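Local coordinates for chain length determinant protein (Shigella flexneri, PDB 4ZM5) that regulates the chain length of the lipopolysaccharide O antigen, a surface polysaccharide linked to virulence and serospecificity, at residues B[9-14]-B[229-234]; B[123-128]-B[212-217]; B[21-26]-B[222-227]. The protein carries 1 engineered substitution. All coordinates share one frame; numbering follows the deposited sequence.

Contact 1 (B[9-14]-B[229-234]); sequences TAIITQ and YVMKPT
This is an edge-strand pairing broken by a classic beta bulge, in the antiparallel sheet that also holds strands 68-73 and 82-88. Strand 6-13 bonds on one side to 82-88 and on the other to 229-234, where the returning chain turns a corner at V230. The bulge arises because V230 and M231 both lie opposite I11, whose carbonyl takes two N-H groups. V230 N lies 2.8 Å from I11 O and comes in from above the carbonyl plane, whereas M231 N, 3.1 Å from I11 O, sits on a lone pair with a nearly straight bond (169°). In return I11 N gives its hydrogen to M231 O at 2.8 Å. Toward the start of 9-14, T9 and T234 hold each other twice: T234 N donates to T9 O (2.8 Å), and T9 N donates to T234 OG1 (3.1 Å). That hydroxyl stands between its own N and carbonyl carbon (chi1 61°), which turns it to the T9 amide.

V230 CB packs on I11 CG2 (3.7 Å). On one face of the sheet the M231 chain, bent at its last torsion (chi3 72°), brings its CE methyl alongside I11, 3.9 Å from I11 CG1, and onward to T9 CG2. On the other face I12 and Y229 lie side by side, pointing the same way, with I12 CD1 3.6 Å from Y229 CE1. A10 and P233 also pack on L98 of helix 91-159. Five hydrogen bonds thus hold the returning chain, two of them on the I11 carbonyl and one on the T234 hydroxyl, with apolar packing on both faces.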
ATOM      1  N   THR B   9      14.216 -35.103  -1.600  1.00 36.35           N
ATOM      2  CA  THR B   9      14.305 -33.782  -0.995  1.00 34.33           C
ATOM      3  C   THR B   9      14.275 -32.697  -2.059  1.00 37.84           C
ATOM      4  O   THR B   9      14.835 -32.859  -3.150  1.00 38.59           O
ATOM      5  CB  THR B   9      15.599 -33.697  -0.145  1.00 34.49           C
ATOM      6  OG1 THR B   9      15.581 -34.733   0.815  1.00 35.04           O
ATOM      7  CG2 THR B   9      15.731 -32.405   0.609  1.00 30.44           C
ATOM      8  N   ALA B  10      13.653 -31.574  -1.697  1.00 32.87           N
ATOM      9  CA  ALA B  10      13.596 -30.343  -2.481  1.00 32.27           C
ATOM     10  C   ALA B  10      13.824 -29.159  -1.545  1.00 35.71           C
ATOM     11  O   ALA B  10      13.501 -29.248  -0.354  1.00 36.75           O
ATOM     12  CB  ALA B  10      12.265 -30.218  -3.208  1.00 33.09           C
ATOM     13  N   ILE B  11      14.439 -28.083  -2.053  1.00 29.51           N
ATOM     14  CA  ILE B  11      14.655 -26.868  -1.260  1.00 27.08           C
ATOM     15  C   ILE B  11      13.993 -25.734  -2.000  1.00 29.41           C
ATOM     16  O   ILE B  11      14.279 -25.486  -3.167  1.00 28.69           O
ATOM     17  CB  ILE B  11      16.131 -26.571  -0.882  1.00 28.62           C
ATOM     18  CG1 ILE B  11      16.727 -27.750  -0.085  1.00 28.20           C
ATOM     19  CG2 ILE B  11      16.211 -25.277  -0.076  1.00 28.54           C
ATOM     20  CD1 ILE B  11      18.216 -27.776   0.053  1.00 27.97           C
ATOM     21  N   ILE B  12      13.111 -25.058  -1.301  1.00 27.85           N
ATOM     22  CA  ILE B  12      12.301 -23.991  -1.850  1.00 30.66           C
ATOM     23  C   ILE B  12      12.491 -22.700  -1.035  1.00 36.21           C
ATOM     24  O   ILE B  12      12.703 -22.761   0.181  1.00 35.52           O
ATOM     25  CB  ILE B  12      10.859 -24.569  -1.852  1.00 35.44           C
ATOM     26  CG1 ILE B  12      10.523 -25.149  -3.231  1.00 37.89           C
ATOM     27  CG2 ILE B  12       9.761 -23.667  -1.264  1.00 36.94           C
ATOM     28  CD1 ILE B  12       9.361 -26.204  -3.256  1.00 56.31           C
ATOM     29  N   THR B  13      12.510 -21.534  -1.726  1.00 33.53           N
ATOM     30  CA  THR B  13      12.630 -20.242  -1.035  1.00 32.46           C
ATOM     31  C   THR B  13      11.630 -19.250  -1.670  1.00 34.45           C
ATOM     32  O   THR B  13      10.852 -19.625  -2.555  1.00 32.02           O
ATOM     33  CB  THR B  13      14.086 -19.722  -0.949  1.00 27.38           C
ATOM     34  OG1 THR B  13      14.134 -18.683   0.026  1.00 25.52           O
ATOM     35  CG2 THR B  13      14.632 -19.209  -2.270  1.00 23.79           C
ATOM     36  N   GLN B  14      11.654 -17.999  -1.185  1.00 31.24           N
ATOM     37  CA  GLN B  14      10.785 -16.941  -1.676  1.00 30.83           C
ATOM     38  C   GLN B  14      11.033 -16.711  -3.161  1.00 34.47           C
ATOM     39  O   GLN B  14      12.160 -16.913  -3.652  1.00 32.92           O
ATOM     40  CB  GLN B  14      10.995 -15.634  -0.881  1.00 31.53           C
ATOM     41  CG  GLN B  14      12.360 -14.979  -1.036  1.00 32.85           C
ATOM     42  CD  GLN B  14      12.619 -13.874  -0.042  1.00 42.47           C
ATOM     43  OE1 GLN B  14      11.772 -13.508   0.773  1.00 42.65           O
ATOM     44  NE2 GLN B  14      13.816 -13.334  -0.070  1.00 28.95           N
ATOM     45  N   TYR B 229      12.752 -22.531  -6.722  1.00 34.11           N
ATOM     46  CA  TYR B 229      13.500 -23.704  -6.309  1.00 33.09           C
ATOM     47  C   TYR B 229      14.943 -23.352  -6.106  1.00 35.99           C
ATOM     48  O   TYR B 229      15.543 -22.657  -6.925  1.00 36.54           O
ATOM     49  CB  TYR B 229      13.426 -24.843  -7.337  1.00 34.55           C
ATOM     50  CG  TYR B 229      12.178 -25.696  -7.321  1.00 35.89           C
ATOM     51  CD1 TYR B 229      11.942 -26.605  -6.289  1.00 37.04           C
ATOM     52  CD2 TYR B 229      11.301 -25.701  -8.405  1.00 37.31           C
ATOM     53  CE1 TYR B 229      10.822 -27.442  -6.304  1.00 38.06           C
ATOM     54  CE2 TYR B 229      10.179 -26.527  -8.427  1.00 37.74           C
ATOM     55  CZ  TYR B 229       9.950 -27.401  -7.382  1.00 46.25           C
ATOM     56  OH  TYR B 229       8.860 -28.221  -7.441  1.00 54.95           O
ATOM     57  N   VAL B 230      15.501 -23.848  -5.018  1.00 30.12           N
ATOM     58  CA  VAL B 230      16.916 -23.783  -4.726  1.00 28.66           C
ATOM     59  C   VAL B 230      17.453 -25.114  -5.267  1.00 34.75           C
ATOM     60  O   VAL B 230      18.497 -25.152  -5.931  1.00 35.41           O
ATOM     61  CB  VAL B 230      17.200 -23.543  -3.219  1.00 29.99           C
ATOM     62  CG1 VAL B 230      18.666 -23.780  -2.895  1.00 29.52           C
ATOM     63  CG2 VAL B 230      16.795 -22.148  -2.797  1.00 28.77           C
ATOM     64  N   MET B 231      16.669 -26.192  -5.035  1.00 31.32           N
ATOM     65  CA  MET B 231      16.925 -27.560  -5.454  1.00 30.98           C
ATOM     66  C   MET B 231      15.593 -28.265  -5.735  1.00 35.29           C
ATOM     67  O   MET B 231      14.738 -28.337  -4.848  1.00 34.60           O
ATOM     68  CB  MET B 231      17.717 -28.285  -4.344  1.00 33.18           C
ATOM     69  CG  MET B 231      18.247 -29.634  -4.734  1.00 37.05           C
ATOM     70  SD  MET B 231      19.017 -30.451  -3.319  1.00 41.28           S
ATOM     71  CE  MET B 231      17.576 -30.841  -2.365  1.00 38.71           C
ATOM     72  N   LYS B 232      15.426 -28.799  -6.960  1.00 33.19           N
ATOM     73  CA  LYS B 232      14.218 -29.546  -7.358  1.00 33.68           C
ATOM     74  C   LYS B 232      14.200 -30.937  -6.671  1.00 39.56           C
ATOM     75  O   LYS B 232      15.257 -31.337  -6.184  1.00 38.53           O
ATOM     76  CB  LYS B 232      14.152 -29.671  -8.877  1.00 35.88           C
ATOM     77  CG  LYS B 232      14.077 -28.299  -9.565  1.00 44.91           C
ATOM     78  CD  LYS B 232      13.555 -28.413 -10.965  1.00 49.46           C
ATOM     79  CE  LYS B 232      13.375 -27.075 -11.618  1.00 64.82           C
ATOM     80  NZ  LYS B 232      12.631 -27.195 -12.903  1.00 78.50           N
ATOM     81  N   PRO B 233      13.049 -31.687  -6.571  1.00 38.11           N
ATOM     82  CA  PRO B 233      13.087 -32.993  -5.866  1.00 39.01           C
ATOM     83  C   PRO B 233      14.185 -33.924  -6.386  1.00 45.28           C
ATOM     84  O   PRO B 233      14.322 -34.136  -7.599  1.00 45.94           O
ATOM     85  CB  PRO B 233      11.693 -33.587  -6.102  1.00 40.89           C
ATOM     86  CG  PRO B 233      10.833 -32.419  -6.326  1.00 43.43           C
ATOM     87  CD  PRO B 233      11.679 -31.394  -7.049  1.00 37.99           C
ATOM     88  N   THR B 234      15.022 -34.407  -5.453  1.00 41.66           N
ATOM     89  CA  THR B 234      16.137 -35.292  -5.773  1.00 41.69           C
ATOM     90  C   THR B 234      15.681 -36.706  -6.061  1.00 46.49           C
ATOM     91  O   THR B 234      14.622 -37.131  -5.602  1.00 46.95           O
ATOM     92  CB  THR B 234      17.170 -35.357  -4.637  1.00 46.36           C
ATOM     93  OG1 THR B 234      16.571 -35.873  -3.447  1.00 47.14           O
ATOM     94  CG2 THR B 234      17.880 -34.046  -4.395  1.00 44.43           C
TER

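Contact 2 (B[123-128]-B[212-217]); sequences LGRKNL and LDIEKL
G124 opens the meeting of the long helix 91-159 with helix 202-215, two helices that run in opposite directions here. Having no side chain, it presents bare backbone to I214, whose CD1 comes within 4.3 Å of G124 C. R125 follows, at the closest approach of the two backbones, its CA 7.4 Å from that of I214. The aliphatic part of the arginine crosses I214 obliquely, R125 CG lying 3.9 Å from I214 CG2. Beyond this the chain bends at chi3 (107°), and the guanidinium reaches E215, itself bent at chi2. The salt bridge is long, 3.8 Å from R125 NE to E215 OE2, and the guanidinium and carboxylate planes are 53° apart. The pair therefore attracts without a paired, coplanar set of hydrogen bonds, and E215 CG lies over one face of the guanidinium. Both residues are exposed, so solvent would probably weaken the attraction. N127 turns from this interface toward N28 of the third subunit, to which it makes a weak hydrogen bond. One turn on from G124, L128 points at the partner helix, and its CD1 meets I214 CD1 tip to tip at 3.6 Å. I214 is thus the hub: its CG2 branch, anti to the backbone N, serves R125, while its extended CG1 arm (chi2 180°) brings CD1 against both G124 and L128. V29 and I121 add to its surroundings. This is antiparallel helix-helix packing, with I214 set against G124 and L128 and a long charged pair on the exposed side, here along the extended helical stalk of a polysaccharide chain-length regulator.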
ATOM      1  N   LEU B 123     -11.529  -4.016  -2.599  1.00 47.25           N
ATOM      2  CA  LEU B 123     -11.163  -3.122  -1.495  1.00 48.53           C
ATOM      3  C   LEU B 123     -10.546  -1.810  -2.003  1.00 54.40           C
ATOM      4  O   LEU B 123     -10.912  -0.731  -1.511  1.00 55.45           O
ATOM      5  CB  LEU B 123     -10.177  -3.847  -0.556  1.00 49.01           C
ATOM      6  CG  LEU B 123      -9.740  -3.126   0.741  1.00 53.83           C
ATOM      7  CD1 LEU B 123     -10.951  -2.710   1.618  1.00 54.10           C
ATOM      8  CD2 LEU B 123      -8.815  -4.011   1.533  1.00 55.82           C
ATOM      9  N   GLY B 124      -9.602  -1.920  -2.947  1.00 50.21           N
ATOM     10  CA  GLY B 124      -8.946  -0.782  -3.578  1.00 48.94           C
ATOM     11  C   GLY B 124      -9.943   0.115  -4.289  1.00 51.47           C
ATOM     12  O   GLY B 124      -9.896   1.333  -4.108  1.00 50.83           O
ATOM     13  N   ARG B 125     -10.875  -0.489  -5.078  1.00 47.83           N
ATOM     14  CA  ARG B 125     -11.925   0.227  -5.811  1.00 48.54           C
ATOM     15  C   ARG B 125     -12.820   1.021  -4.840  1.00 53.07           C
ATOM     16  O   ARG B 125     -13.004   2.224  -5.037  1.00 52.91           O
ATOM     17  CB  ARG B 125     -12.774  -0.724  -6.658  1.00 49.44           C
ATOM     18  CG  ARG B 125     -12.241  -0.924  -8.052  1.00 66.19           C
ATOM     19  CD  ARG B 125     -12.777  -2.215  -8.635  1.00 88.28           C
ATOM     20  NE  ARG B 125     -13.789  -1.994  -9.666  1.00102.08           N
ATOM     21  CZ  ARG B 125     -14.303  -2.959 -10.425  1.00117.10           C
ATOM     22  NH1 ARG B 125     -13.908  -4.219 -10.270  1.00 96.35           N
ATOM     23  NH2 ARG B 125     -15.214  -2.671 -11.347  1.00107.16           N
ATOM     24  N   LYS B 126     -13.322   0.357  -3.777  1.00 48.56           N
ATOM     25  CA  LYS B 126     -14.138   0.962  -2.735  1.00 48.47           C
ATOM     26  C   LYS B 126     -13.451   2.206  -2.178  1.00 52.90           C
ATOM     27  O   LYS B 126     -14.094   3.248  -2.098  1.00 53.37           O
ATOM     28  CB  LYS B 126     -14.407  -0.064  -1.605  1.00 51.60           C
ATOM     29  CG  LYS B 126     -15.138   0.476  -0.353  1.00 61.20           C
ATOM     30  CD  LYS B 126     -16.638   0.641  -0.543  1.00 68.75           C
ATOM     31  CE  LYS B 126     -17.342   0.928   0.764  1.00 78.39           C
ATOM     32  NZ  LYS B 126     -17.634  -0.319   1.529  1.00 86.61           N
ATOM     33  N   ASN B 127     -12.148   2.110  -1.829  1.00 48.92           N
ATOM     34  CA  ASN B 127     -11.399   3.235  -1.248  1.00 48.95           C
ATOM     35  C   ASN B 127     -11.259   4.423  -2.219  1.00 51.08           C
ATOM     36  O   ASN B 127     -11.442   5.576  -1.798  1.00 51.29           O
ATOM     37  CB  ASN B 127     -10.014   2.776  -0.759  1.00 52.63           C
ATOM     38  CG  ASN B 127     -10.037   1.789   0.401  1.00 83.05           C
ATOM     39  OD1 ASN B 127     -10.987   1.730   1.207  1.00 79.64           O
ATOM     40  ND2 ASN B 127      -8.959   1.021   0.537  1.00 73.01           N
ATOM     41  N   LEU B 128     -10.972   4.135  -3.509  1.00 45.26           N
ATOM     42  CA  LEU B 128     -10.817   5.150  -4.556  1.00 44.66           C
ATOM     43  C   LEU B 128     -12.151   5.802  -4.944  1.00 48.65           C
ATOM     44  O   LEU B 128     -12.178   7.011  -5.162  1.00 46.59           O
ATOM     45  CB  LEU B 128     -10.126   4.597  -5.804  1.00 44.62           C
ATOM     46  CG  LEU B 128      -8.654   4.183  -5.649  1.00 49.78           C
ATOM     47  CD1 LEU B 128      -8.082   3.827  -6.976  1.00 50.69           C
ATOM     48  CD2 LEU B 128      -7.789   5.291  -5.033  1.00 52.10           C
ATOM     49  N   LEU B 212      -9.128   3.783 -13.105  1.00 49.94           N
ATOM     50  CA  LEU B 212      -9.117   3.289 -14.482  1.00 50.40           C
ATOM     51  C   LEU B 212      -8.089   2.165 -14.669  1.00 55.46           C
ATOM     52  O   LEU B 212      -8.367   1.178 -15.361  1.00 55.95           O
ATOM     53  CB  LEU B 212      -8.794   4.431 -15.459  1.00 50.61           C
ATOM     54  CG  LEU B 212      -9.961   5.216 -16.046  1.00 55.65           C
ATOM     55  CD1 LEU B 212      -9.449   6.335 -16.920  1.00 55.60           C
ATOM     56  CD2 LEU B 212     -10.892   4.315 -16.864  1.00 60.44           C
ATOM     57  N   ASP B 213      -6.908   2.331 -14.039  1.00 51.88           N
ATOM     58  CA  ASP B 213      -5.787   1.400 -14.078  1.00 52.83           C
ATOM     59  C   ASP B 213      -6.094   0.112 -13.302  1.00 58.45           C
ATOM     60  O   ASP B 213      -5.586  -0.938 -13.683  1.00 58.90           O
ATOM     61  CB  ASP B 213      -4.512   2.072 -13.532  1.00 55.16           C
ATOM     62  CG  ASP B 213      -4.014   3.292 -14.304  1.00 63.19           C
ATOM     63  OD1 ASP B 213      -4.372   3.430 -15.499  1.00 62.26           O
ATOM     64  OD2 ASP B 213      -3.232   4.080 -13.727  1.00 70.39           O
ATOM     65  N   ILE B 214      -6.919   0.184 -12.227  1.00 55.70           N
ATOM     66  CA  ILE B 214      -7.322  -0.987 -11.428  1.00 56.32           C
ATOM     67  C   ILE B 214      -8.227  -1.873 -12.278  1.00 61.38           C
ATOM     68  O   ILE B 214      -8.102  -3.104 -12.240  1.00 62.12           O
ATOM     69  CB  ILE B 214      -7.983  -0.605 -10.073  1.00 59.28           C
ATOM     70  CG1 ILE B 214      -6.921  -0.075  -9.103  1.00 60.02           C
ATOM     71  CG2 ILE B 214      -8.722  -1.805  -9.431  1.00 60.92           C
ATOM     72  CD1 ILE B 214      -7.427   0.325  -7.741  1.00 69.04           C
ATOM     73  N   GLU B 215      -9.096  -1.236 -13.081  1.00 57.34           N
ATOM     74  CA  GLU B 215     -10.033  -1.905 -13.975  1.00 58.03           C
ATOM     75  C   GLU B 215      -9.307  -2.675 -15.080  1.00 62.26           C
ATOM     76  O   GLU B 215      -9.874  -3.617 -15.626  1.00 63.56           O
ATOM     77  CB  GLU B 215     -11.010  -0.878 -14.567  1.00 59.51           C
ATOM     78  CG  GLU B 215     -12.356  -0.883 -13.853  1.00 75.98           C
ATOM     79  CD  GLU B 215     -12.972   0.465 -13.507  1.00108.53           C
ATOM     80  OE1 GLU B 215     -13.135   1.298 -14.429  1.00109.07           O
ATOM     81  OE2 GLU B 215     -13.285   0.692 -12.311  1.00104.69           O
ATOM     82  N   LYS B 216      -8.046  -2.298 -15.382  1.00 57.38           N
ATOM     83  CA  LYS B 216      -7.201  -2.920 -16.413  1.00 56.83           C
ATOM     84  C   LYS B 216      -6.476  -4.178 -15.906  1.00 60.49           C
ATOM     85  O   LYS B 216      -5.916  -4.918 -16.715  1.00 60.64           O
ATOM     86  CB  LYS B 216      -6.162  -1.910 -16.930  1.00 59.09           C
ATOM     87  CG  LYS B 216      -6.718  -0.857 -17.888  1.00 73.68           C
ATOM     88  CD  LYS B 216      -5.989   0.476 -17.765  1.00 83.41           C
ATOM     89  CE  LYS B 216      -4.995   0.773 -18.864  1.00 95.32           C
ATOM     90  NZ  LYS B 216      -4.292   2.064 -18.623  1.00102.60           N
ATOM     91  N   LEU B 217      -6.471  -4.419 -14.580  1.00 56.96           N
ATOM     92  CA  LEU B 217      -5.782  -5.559 -13.980  1.00 57.19           C
ATOM     93  C   LEU B 217      -6.513  -6.874 -14.237  1.00 66.66           C
ATOM     94  O   LEU B 217      -7.725  -6.953 -14.042  1.00 68.40           O
ATOM     95  CB  LEU B 217      -5.595  -5.373 -12.462  1.00 56.59           C
ATOM     96  CG  LEU B 217      -4.748  -4.207 -11.966  1.00 58.95           C
ATOM     97  CD1 LEU B 217      -4.924  -4.035 -10.476  1.00 58.93           C
ATOM     98  CD2 LEU B 217      -3.262  -4.366 -12.325  1.00 57.68           C
TER

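Contact 3 (B[21-26]-B[222-227]); sequences AGYNNA and LDIHAY
D223 OD2 is the best-held side-chain oxygen, gripped by one hydrogen bond: H225 NE2 donates to it at 2.7 Å. The imidazole N-H meets the carboxylate from well above its plane, 58° out of it, and the bond is bent (142°). D223 is poorly ordered, so this clasp within the loop is best read with some caution. The loop meets helix 17-31 through apolar groups instead. G22 lies closest, its CA 4.9 Å from that of L222, since it has only backbone to offer. L222 reaches along the helix, with CD2 4.0 Å from A26 CB, while its CD1 sits at the edge of the Y23 ring. Y23 CB touches I224 CG2 at 3.6 Å, and I224 CD1 comes to 4.0 Å from Y23 CD1, CG1 having taken the crowded position between N and carbonyl carbon (chi1 62°). L113 of helix 91-159 also meets I224, and L41 of helix 38-53 meets Y23. With no hydrogen bond crossing between loop and helix, hydrophobic fit holds them together, and the nearby carboxylate may raise the affinity of H225 for a second proton.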
ATOM      1  N   ALA B  21       7.322  -9.310 -10.057  1.00 46.72           N
ATOM      2  CA  ALA B  21       7.121  -8.005 -10.696  1.00 48.50           C
ATOM      3  C   ALA B  21       5.632  -7.688 -11.039  1.00 53.98           C
ATOM      4  O   ALA B  21       5.165  -6.595 -10.707  1.00 53.58           O
ATOM      5  CB  ALA B  21       7.973  -7.911 -11.940  1.00 50.67           C
ATOM      6  N   GLY B  22       4.918  -8.661 -11.626  1.00 51.22           N
ATOM      7  CA  GLY B  22       3.507  -8.572 -12.004  1.00 51.43           C
ATOM      8  C   GLY B  22       2.553  -8.403 -10.835  1.00 54.32           C
ATOM      9  O   GLY B  22       1.691  -7.525 -10.867  1.00 54.54           O
ATOM     10  N   TYR B  23       2.696  -9.252  -9.793  1.00 49.46           N
ATOM     11  CA  TYR B  23       1.878  -9.177  -8.578  1.00 48.07           C
ATOM     12  C   TYR B  23       2.178  -7.872  -7.840  1.00 50.23           C
ATOM     13  O   TYR B  23       1.258  -7.222  -7.356  1.00 47.63           O
ATOM     14  CB  TYR B  23       2.130 -10.396  -7.644  1.00 47.71           C
ATOM     15  CG  TYR B  23       1.025 -10.634  -6.632  1.00 49.04           C
ATOM     16  CD1 TYR B  23      -0.210 -11.147  -7.025  1.00 51.41           C
ATOM     17  CD2 TYR B  23       1.210 -10.338  -5.283  1.00 49.00           C
ATOM     18  CE1 TYR B  23      -1.246 -11.332  -6.113  1.00 52.08           C
ATOM     19  CE2 TYR B  23       0.186 -10.546  -4.349  1.00 49.21           C
ATOM     20  CZ  TYR B  23      -1.042 -11.050  -4.772  1.00 58.25           C
ATOM     21  OH  TYR B  23      -2.094 -11.248  -3.899  1.00 57.97           O
ATOM     22  N   ASN B  24       3.473  -7.477  -7.783  1.00 47.18           N
ATOM     23  CA  ASN B  24       3.884  -6.237  -7.130  1.00 46.43           C
ATOM     24  C   ASN B  24       3.330  -5.044  -7.885  1.00 49.90           C
ATOM     25  O   ASN B  24       2.896  -4.080  -7.250  1.00 50.09           O
ATOM     26  CB  ASN B  24       5.404  -6.139  -6.977  1.00 44.25           C
ATOM     27  CG  ASN B  24       5.865  -4.833  -6.379  1.00 67.23           C
ATOM     28  OD1 ASN B  24       5.703  -4.556  -5.196  1.00 65.99           O
ATOM     29  ND2 ASN B  24       6.332  -3.951  -7.219  1.00 60.53           N
ATOM     30  N   ASN B  25       3.324  -5.101  -9.221  1.00 46.87           N
ATOM     31  CA  ASN B  25       2.769  -3.999 -10.012  1.00 48.97           C
ATOM     32  C   ASN B  25       1.258  -3.885  -9.766  1.00 51.61           C
ATOM     33  O   ASN B  25       0.766  -2.777  -9.567  1.00 51.94           O
ATOM     34  CB  ASN B  25       3.075  -4.139 -11.508  1.00 49.27           C
ATOM     35  CG  ASN B  25       2.428  -3.065 -12.325  1.00 75.67           C
ATOM     36  OD1 ASN B  25       2.661  -1.871 -12.115  1.00 73.42           O
ATOM     37  ND2 ASN B  25       1.511  -3.463 -13.193  1.00 71.66           N
ATOM     38  N   ALA B  26       0.545  -5.027  -9.735  1.00 46.17           N
ATOM     39  CA  ALA B  26      -0.886  -5.063  -9.463  1.00 45.30           C
ATOM     40  C   ALA B  26      -1.174  -4.463  -8.095  1.00 48.73           C
ATOM     41  O   ALA B  26      -2.053  -3.615  -8.000  1.00 49.18           O
ATOM     42  CB  ALA B  26      -1.394  -6.490  -9.535  1.00 44.62           C
ATOM     43  N   LEU B 222      -0.690 -11.552 -15.128  1.00 82.18           N
ATOM     44  CA  LEU B 222       0.401 -11.698 -14.180  1.00 82.99           C
ATOM     45  C   LEU B 222       0.807 -13.168 -13.983  1.00 88.44           C
ATOM     46  O   LEU B 222       0.038 -13.990 -13.442  1.00 89.17           O
ATOM     47  CB  LEU B 222       0.109 -11.035 -12.819  1.00 82.95           C
ATOM     48  CG  LEU B 222      -1.342 -10.809 -12.418  1.00 86.66           C
ATOM     49  CD1 LEU B 222      -1.680 -11.516 -11.117  1.00 88.11           C
ATOM     50  CD2 LEU B 222      -1.618  -9.347 -12.285  1.00 87.29           C
ATOM     51  N   ASP B 223       2.046 -13.466 -14.432  1.00 84.61           N
ATOM     52  CA  ASP B 223       2.712 -14.750 -14.258  1.00 85.27           C
ATOM     53  C   ASP B 223       3.273 -14.719 -12.844  1.00 87.68           C
ATOM     54  O   ASP B 223       4.337 -14.133 -12.600  1.00 88.22           O
ATOM     55  CB  ASP B 223       3.802 -14.987 -15.340  1.00 88.34           C
ATOM     56  CG  ASP B 223       4.646 -16.244 -15.146  1.00105.04           C
ATOM     57  OD1 ASP B 223       4.061 -17.337 -14.974  1.00106.14           O
ATOM     58  OD2 ASP B 223       5.890 -16.138 -15.202  1.00115.11           O
ATOM     59  N   ILE B 224       2.499 -15.248 -11.891  1.00 82.40           N
ATOM     60  CA  ILE B 224       2.906 -15.191 -10.493  1.00 82.80           C
ATOM     61  C   ILE B 224       3.392 -16.548  -9.994  1.00 84.89           C
ATOM     62  O   ILE B 224       2.838 -17.603 -10.306  1.00 83.17           O
ATOM     63  CB  ILE B 224       1.843 -14.551  -9.565  1.00 85.71           C
ATOM     64  CG1 ILE B 224       0.516 -15.351  -9.539  1.00 85.58           C
ATOM     65  CG2 ILE B 224       1.627 -13.076  -9.972  1.00 85.35           C
ATOM     66  CD1 ILE B 224      -0.482 -14.844  -8.562  1.00 92.28           C
ATOM     67  N   HIS B 225       4.480 -16.471  -9.239  1.00 46.36           N
ATOM     68  CA  HIS B 225       5.228 -17.567  -8.624  1.00 45.17           C
ATOM     69  C   HIS B 225       5.193 -17.368  -7.110  1.00 42.26           C
ATOM     70  O   HIS B 225       5.432 -16.268  -6.644  1.00 40.87           O
ATOM     71  CB  HIS B 225       6.687 -17.579  -9.168  1.00 47.70           C
ATOM     72  CG  HIS B 225       6.789 -17.518 -10.675  1.00 53.17           C
ATOM     73  ND1 HIS B 225       6.959 -18.664 -11.438  1.00 55.31           N
ATOM     74  CD2 HIS B 225       6.715 -16.450 -11.510  1.00 56.70           C
ATOM     75  CE1 HIS B 225       6.976 -18.258 -12.701  1.00 56.42           C
ATOM     76  NE2 HIS B 225       6.842 -16.935 -12.793  1.00 57.60           N
ATOM     77  N   ALA B 226       4.807 -18.382  -6.350  1.00 36.51           N
ATOM     78  CA  ALA B 226       4.751 -18.251  -4.883  1.00 34.43           C
ATOM     79  C   ALA B 226       6.072 -18.752  -4.235  1.00 36.40           C
ATOM     80  O   ALA B 226       6.294 -18.579  -3.039  1.00 35.19           O
ATOM     81  CB  ALA B 226       3.545 -18.997  -4.332  1.00 33.94           C
ATOM     82  N   TYR B 227       6.953 -19.333  -5.050  1.00 33.35           N
ATOM     83  CA  TYR B 227       8.238 -19.843  -4.604  1.00 33.64           C
ATOM     84  C   TYR B 227       9.239 -19.889  -5.755  1.00 37.23           C
ATOM     85  O   TYR B 227       8.900 -19.598  -6.903  1.00 38.80           O
ATOM     86  CB  TYR B 227       8.090 -21.245  -3.960  1.00 35.33           C
ATOM     87  CG  TYR B 227       7.651 -22.321  -4.931  1.00 38.57           C
ATOM     88  CD1 TYR B 227       6.311 -22.465  -5.282  1.00 40.20           C
ATOM     89  CD2 TYR B 227       8.574 -23.194  -5.501  1.00 40.16           C
ATOM     90  CE1 TYR B 227       5.904 -23.436  -6.190  1.00 41.42           C
ATOM     91  CE2 TYR B 227       8.177 -24.176  -6.401  1.00 42.33           C
ATOM     92  CZ  TYR B 227       6.836 -24.296  -6.739  1.00 52.60           C
ATOM     93  OH  TYR B 227       6.421 -25.255  -7.629  1.00 61.57           O
TER

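How the contacts relate
The three contacts are nested along the chain: contact 1 closes the longest loop, contact 3 lies inside it, and contact 2 inside that. Centres are about 36 Å apart between contacts 1 and 2, 20 Å between 1 and 3, and 17 Å between 2 and 3. Contact 3 is the bridge, since Y227 packs on I12 and T13 of contact 1, while L217 of contact 2 rests on A26. Strand 6-13 leads on to helix 17-31, and the segment returning from helix 202-215 runs back past it to the sheet. Helix 91-159 supplies one side of contact 2 and touches contacts 1 and 3. Each contact touches the second subunit, so all lie close to oligomer interfaces.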